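Acid phosphatase (Mycobacterium tuberculosis, PDB 2A6P) is a homodimeric phosphatase of broad specificity that dephosphorylates sugar phosphates and can act as a fructose-1,6-bisphosphatase in gluconeogenesis. Local coordinates at residues Leu16-Thr21 against Val35-Thr40; Leu88-Tyr93 against Val150-Phe155. All blocks are in the same frame, centred on the assembly; numbering follows the deposited sequence.

Interaction 1 (Leu16-Thr21 against Val35-Thr40); sequences LRHGET and VELTDT. With SO4 (sulfate ion), chain C.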
# COMPACT_ATOMS: atom_id res chain seq x y z
N LEU A 16 5.27 11.73 2.52
CA LEU A 16 4.26 12.59 1.91
C LEU A 16 4.77 13.15 0.59
O LEU A 16 5.83 13.79 0.55
CB LEU A 16 3.94 13.76 2.85
CG LEU A 16 3.06 14.87 2.22
CD1 LEU A 16 1.68 14.31 1.90
CD2 LEU A 16 2.95 16.08 3.15
N ARG A 17 4.03 12.90 -0.50
CA ARG A 17 4.43 13.43 -1.80
C ARG A 17 3.89 14.87 -1.87
O ARG A 17 2.82 15.15 -1.35
CB ARG A 17 3.83 12.62 -2.96
CG ARG A 17 4.20 13.20 -4.34
CD ARG A 17 3.63 12.40 -5.49
NE ARG A 17 4.03 12.94 -6.80
CZ ARG A 17 3.49 12.58 -7.96
NH1 ARG A 17 2.52 11.67 -7.98
NH2 ARG A 17 3.88 13.14 -9.09
N HIS A 18 4.64 15.76 -2.51
CA HIS A 18 4.19 17.14 -2.64
C HIS A 18 2.92 17.22 -3.51
O HIS A 18 2.56 16.28 -4.22
CB HIS A 18 5.30 17.99 -3.26
CG HIS A 18 5.68 17.57 -4.64
ND1 HIS A 18 4.87 17.77 -5.73
CD2 HIS A 18 6.80 16.95 -5.10
CE1 HIS A 18 5.47 17.30 -6.82
NE2 HIS A 18 6.64 16.80 -6.46
N GLY A 19 2.26 18.37 -3.46
CA GLY A 19 1.05 18.57 -4.23
C GLY A 19 1.30 18.67 -5.72
O GLY A 19 2.45 18.62 -6.19
N GLU A 20 0.19 18.82 -6.45
CA GLU A 20 0.17 18.94 -7.90
C GLU A 20 0.86 20.19 -8.47
O GLU A 20 0.86 21.25 -7.84
CB GLU A 20 -1.29 18.90 -8.36
CG GLU A 20 -1.54 19.33 -9.79
CD GLU A 20 -3.03 19.53 -10.08
OE1 GLU A 20 -3.78 18.52 -10.12
OE2 GLU A 20 -3.45 20.70 -10.27
N THR A 21 1.45 20.04 -9.65
CA THR A 21 2.11 21.14 -10.35
C THR A 21 1.65 21.07 -11.81
O THR A 21 0.98 20.11 -12.21
CB THR A 21 3.66 21.01 -10.32
OG1 THR A 21 4.06 19.84 -11.05
CG2 THR A 21 4.18 20.93 -8.88
N VAL A 35 9.48 23.68 -10.36
CA VAL A 35 8.12 23.95 -10.79
C VAL A 35 7.30 24.31 -9.54
O VAL A 35 7.55 23.78 -8.46
CB VAL A 35 7.51 22.72 -11.49
CG1 VAL A 35 6.07 22.98 -11.87
CG2 VAL A 35 8.31 22.38 -12.72
N GLU A 36 6.35 25.22 -9.69
CA GLU A 36 5.52 25.63 -8.57
C GLU A 36 4.28 24.76 -8.41
O GLU A 36 3.86 24.09 -9.34
CB GLU A 36 5.08 27.09 -8.75
CG GLU A 36 6.22 28.10 -8.79
CD GLU A 36 6.89 28.24 -7.44
OE1 GLU A 36 8.12 28.01 -7.36
OE2 GLU A 36 6.19 28.57 -6.45
N LEU A 37 3.71 24.78 -7.20
CA LEU A 37 2.49 24.04 -6.91
C LEU A 37 1.38 24.83 -7.58
O LEU A 37 1.46 26.06 -7.67
CB LEU A 37 2.22 24.01 -5.41
CG LEU A 37 3.12 23.23 -4.45
CD1 LEU A 37 2.57 23.40 -3.03
CD2 LEU A 37 3.16 21.75 -4.82
N THR A 38 0.35 24.16 -8.07
CA THR A 38 -0.78 24.88 -8.66
C THR A 38 -1.66 25.25 -7.48
O THR A 38 -1.38 24.85 -6.35
CB THR A 38 -1.58 23.99 -9.60
OG1 THR A 38 -2.01 22.82 -8.90
CG2 THR A 38 -0.72 23.58 -10.79
N ASP A 39 -2.71 26.03 -7.71
CA ASP A 39 -3.59 26.39 -6.61
C ASP A 39 -4.21 25.10 -6.07
O ASP A 39 -4.53 25.00 -4.89
CB ASP A 39 -4.69 27.35 -7.07
CG ASP A 39 -4.16 28.76 -7.29
OD1 ASP A 39 -3.56 29.32 -6.35
OD2 ASP A 39 -4.36 29.30 -8.41
N THR A 40 -4.40 24.13 -6.96
CA THR A 40 -4.96 22.86 -6.56
C THR A 40 -3.89 22.17 -5.71
O THR A 40 -4.20 21.44 -4.77
CB THR A 40 -5.31 21.98 -7.79
OG1 THR A 40 -6.27 22.66 -8.60
CG2 THR A 40 -5.89 20.65 -7.35
S SO4 C . 6.14 16.19 -10.30
O1 SO4 C . 4.85 15.61 -9.82
O2 SO4 C . 5.91 17.71 -10.48
O3 SO4 C . 7.11 16.05 -9.29
O4 SO4 C . 6.29 15.67 -11.64
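E20 grips T38 through two hydrogen bonds, backbone and side chain, and shows how a catalytic loop can be held by the start of a helix. T38 N donates to E20 O at 3.0 Å and nearly straight (164°). T38 OG1 donates to E20 OE2 at 2.9 Å, meeting the carboxylate on its anti side and out of its plane; the same hydroxyl is bonded to G41 N, as befits an N-cap.

In the packing, T21 CB presses tightly on V35 CG1 (3.5 Å), the side chains at about a right angle, while L37 CD2 rests against G19 O.

The third group meets a sulfate, probably from the crystallisation liquor and bonded also by T30. T21 OG1 donates to its O2 (2.9 Å), H18 NE2 reaches O3 by a weak bond, and R17 NH2, less surely placed, bonds O1. H18 ND1 bonds G19 O in the ring plane (2.6 Å), holding the ring's rotation and leaving NE2 turned to the sulfate, consistent with the tele-phosphohistidine intermediate inferred for H18.

The histidine phosphatase RHG motif spans the end of strand 13-17 and the following loop; H18 and L37 lie on T73 of helix 68-76, and E20 rests on Q44 of helix 39-53.

Interaction 2 (Leu88-Tyr93 against Val150-Phe155); sequences LAEWDY and VSHGHF. With GOL (glycerol), chain D.
The irregular backbone of 88-93 passes alongside the junction where strand 147-151 gives way to helix 153-163, with E90 CA 5.4 Å from H152 CA. At one end of this path S151 OG, anti to its own backbone N (chi1 180°), donates to L88 O at 2.7 Å, in the carbonyl plane and on a lone pair. L88 also packs on F155, the two side chains at about a right angle with L88 CD2 3.7 Å from F155 CE2.

E90 carries most of the polar contact, and it illustrates how a carboxylate can be set at the first turn of a helix. Its chain bends at chi2 (54°), which turns CD toward the backbone N-H groups of that turn. OE1 takes F155 N on its syn lone pair at 3.0 Å and, by a bond modelled very short, W91 N on its anti lone pair, so two donors appear to hold this oxygen. Further back, E90 CB lies over one face of the H152 ring, 3.8 Å from the centroid, a CH-pi contact, while L88 O sits at the ring's edge.

Y93 and H154 meet rim to rim with planes at 71°, and H154 ND1 gives Y93 OH a weak bond. A glycerol lies beside the E90 carboxylate and H154; the H154 N-H is divided between glycerol O2, 3.0 Å from H154 N, and E90 OE2, the less sure of the two. Beyond the two segments, W91 NE1 is bonded to E122 O and A89 O to R130.

The arrangement is consistent with the active site of the histidine phosphatases: E90, by similarity the proton donor or acceptor, and H152, by similarity a transition-state stabilizer placed at the N-cap, stand together, with the ring of H18 against that of H152.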
# COMPACT_ATOMS: atom_id res chain seq x y z
N LEU A 88 16.44 13.52 -0.10
CA LEU A 88 15.06 13.20 -0.46
C LEU A 88 14.65 13.76 -1.82
O LEU A 88 13.47 13.73 -2.18
CB LEU A 88 14.10 13.74 0.61
CG LEU A 88 14.28 13.31 2.07
CD1 LEU A 88 13.05 13.76 2.88
CD2 LEU A 88 14.43 11.81 2.17
N ALA A 89 15.62 14.26 -2.59
CA ALA A 89 15.34 14.84 -3.90
C ALA A 89 14.78 13.79 -4.86
O ALA A 89 15.02 12.60 -4.71
CB ALA A 89 16.61 15.47 -4.48
N GLU A 90 14.01 14.24 -5.85
CA GLU A 90 13.46 13.29 -6.80
C GLU A 90 14.57 12.65 -7.62
O GLU A 90 15.71 13.11 -7.60
CB GLU A 90 12.46 13.97 -7.75
CG GLU A 90 11.84 13.04 -8.79
CD GLU A 90 11.17 11.82 -8.17
OE1 GLU A 90 11.87 10.96 -7.60
OE2 GLU A 90 9.93 11.74 -8.25
N TRP A 91 14.23 11.57 -8.32
CA TRP A 91 15.16 10.87 -9.18
C TRP A 91 15.69 11.90 -10.18
O TRP A 91 14.90 12.62 -10.77
CB TRP A 91 14.42 9.76 -9.94
CG TRP A 91 15.28 8.69 -10.53
CD1 TRP A 91 16.36 8.86 -11.34
CD2 TRP A 91 15.10 7.27 -10.38
NE1 TRP A 91 16.88 7.63 -11.70
CE2 TRP A 91 16.13 6.64 -11.13
CE3 TRP A 91 14.18 6.46 -9.69
CZ2 TRP A 91 16.26 5.24 -11.21
CZ3 TRP A 91 14.31 5.07 -9.77
CH2 TRP A 91 15.34 4.48 -10.52
N ASP A 92 17.00 11.98 -10.36
CA ASP A 92 17.59 12.91 -11.33
C ASP A 92 17.30 12.35 -12.72
O ASP A 92 17.88 11.33 -13.10
CB ASP A 92 19.10 13.02 -11.13
CG ASP A 92 19.76 13.92 -12.17
OD1 ASP A 92 19.05 14.45 -13.06
OD2 ASP A 92 20.99 14.09 -12.09
N TYR A 93 16.42 13.00 -13.47
CA TYR A 93 16.05 12.50 -14.80
C TYR A 93 16.98 12.81 -15.95
O TYR A 93 16.74 12.38 -17.07
CB TYR A 93 14.63 12.97 -15.15
CG TYR A 93 13.59 12.47 -14.17
CD1 TYR A 93 12.94 13.34 -13.29
CD2 TYR A 93 13.25 11.11 -14.12
CE1 TYR A 93 11.98 12.88 -12.39
CE2 TYR A 93 12.29 10.64 -13.23
CZ TYR A 93 11.66 11.53 -12.36
OH TYR A 93 10.72 11.05 -11.47
N VAL A 150 9.06 14.42 3.47
CA VAL A 150 8.23 15.16 2.51
C VAL A 150 9.12 15.09 1.27
O VAL A 150 10.16 15.74 1.21
CB VAL A 150 8.02 16.60 2.95
CG1 VAL A 150 7.17 17.35 1.89
CG2 VAL A 150 7.35 16.62 4.32
N SER A 151 8.70 14.29 0.29
CA SER A 151 9.53 14.06 -0.89
C SER A 151 8.77 13.97 -2.23
O SER A 151 7.76 14.66 -2.41
CB SER A 151 10.36 12.78 -0.63
OG SER A 151 11.22 12.41 -1.69
N HIS A 152 9.26 13.14 -3.15
CA HIS A 152 8.64 12.98 -4.46
C HIS A 152 8.11 11.58 -4.80
O HIS A 152 8.35 10.62 -4.07
CB HIS A 152 9.63 13.43 -5.55
CG HIS A 152 10.14 14.82 -5.35
ND1 HIS A 152 11.12 15.13 -4.42
CD2 HIS A 152 9.80 16.00 -5.93
CE1 HIS A 152 11.36 16.43 -4.44
NE2 HIS A 152 10.57 16.98 -5.35
N GLY A 153 7.39 11.49 -5.92
CA GLY A 153 6.78 10.24 -6.34
C GLY A 153 7.68 9.03 -6.42
O GLY A 153 7.52 8.06 -5.66
N HIS A 154 8.64 9.08 -7.34
CA HIS A 154 9.55 7.96 -7.52
C HIS A 154 10.46 7.72 -6.32
O HIS A 154 10.58 6.58 -5.87
CB HIS A 154 10.36 8.13 -8.81
CG HIS A 154 9.53 7.98 -10.05
ND1 HIS A 154 9.90 8.51 -11.27
CD2 HIS A 154 8.34 7.37 -10.26
CE1 HIS A 154 8.97 8.22 -12.17
NE2 HIS A 154 8.02 7.53 -11.59
N PHE A 155 11.06 8.77 -5.77
CA PHE A 155 11.93 8.54 -4.62
C PHE A 155 11.18 7.98 -3.41
O PHE A 155 11.68 7.08 -2.74
CB PHE A 155 12.69 9.81 -4.20
CG PHE A 155 13.76 9.53 -3.16
CD1 PHE A 155 14.87 8.76 -3.48
CD2 PHE A 155 13.60 9.96 -1.84
CE1 PHE A 155 15.81 8.41 -2.49
CE2 PHE A 155 14.54 9.61 -0.85
CZ PHE A 155 15.64 8.84 -1.18
C1 GOL D . 6.60 13.51 -8.40
O1 GOL D . 7.14 13.59 -7.08
C2 GOL D . 7.47 12.71 -9.39
O2 GOL D . 7.52 11.36 -8.95
C3 GOL D . 6.83 12.73 -10.78
O3 GOL D . 7.65 12.00 -11.70

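From the N terminus, strand 13-17 delivers the chain to the catalytic loop, and interaction 1 closes a loop of 13 intervening residues that hold neither helix nor strand, just as helix 39-53 begins. Interaction 2 opens after strand 83-84 and closes a longer excursion of 56 residues that contains helices 101-105, 113-116 and 124-141. The two are in series, neither nested nor crossed. They nevertheless meet because strands 13-17 and 147-151 are neighbours in the sheet: L16 O lies 2.9 Å from S151 N, a probable hydrogen bond, and H18 CD2 packs 3.3 Å from H152 CD2. The residues assigned to the active site, H18, E90 and H152, are thus brought together from distant parts of the sequence.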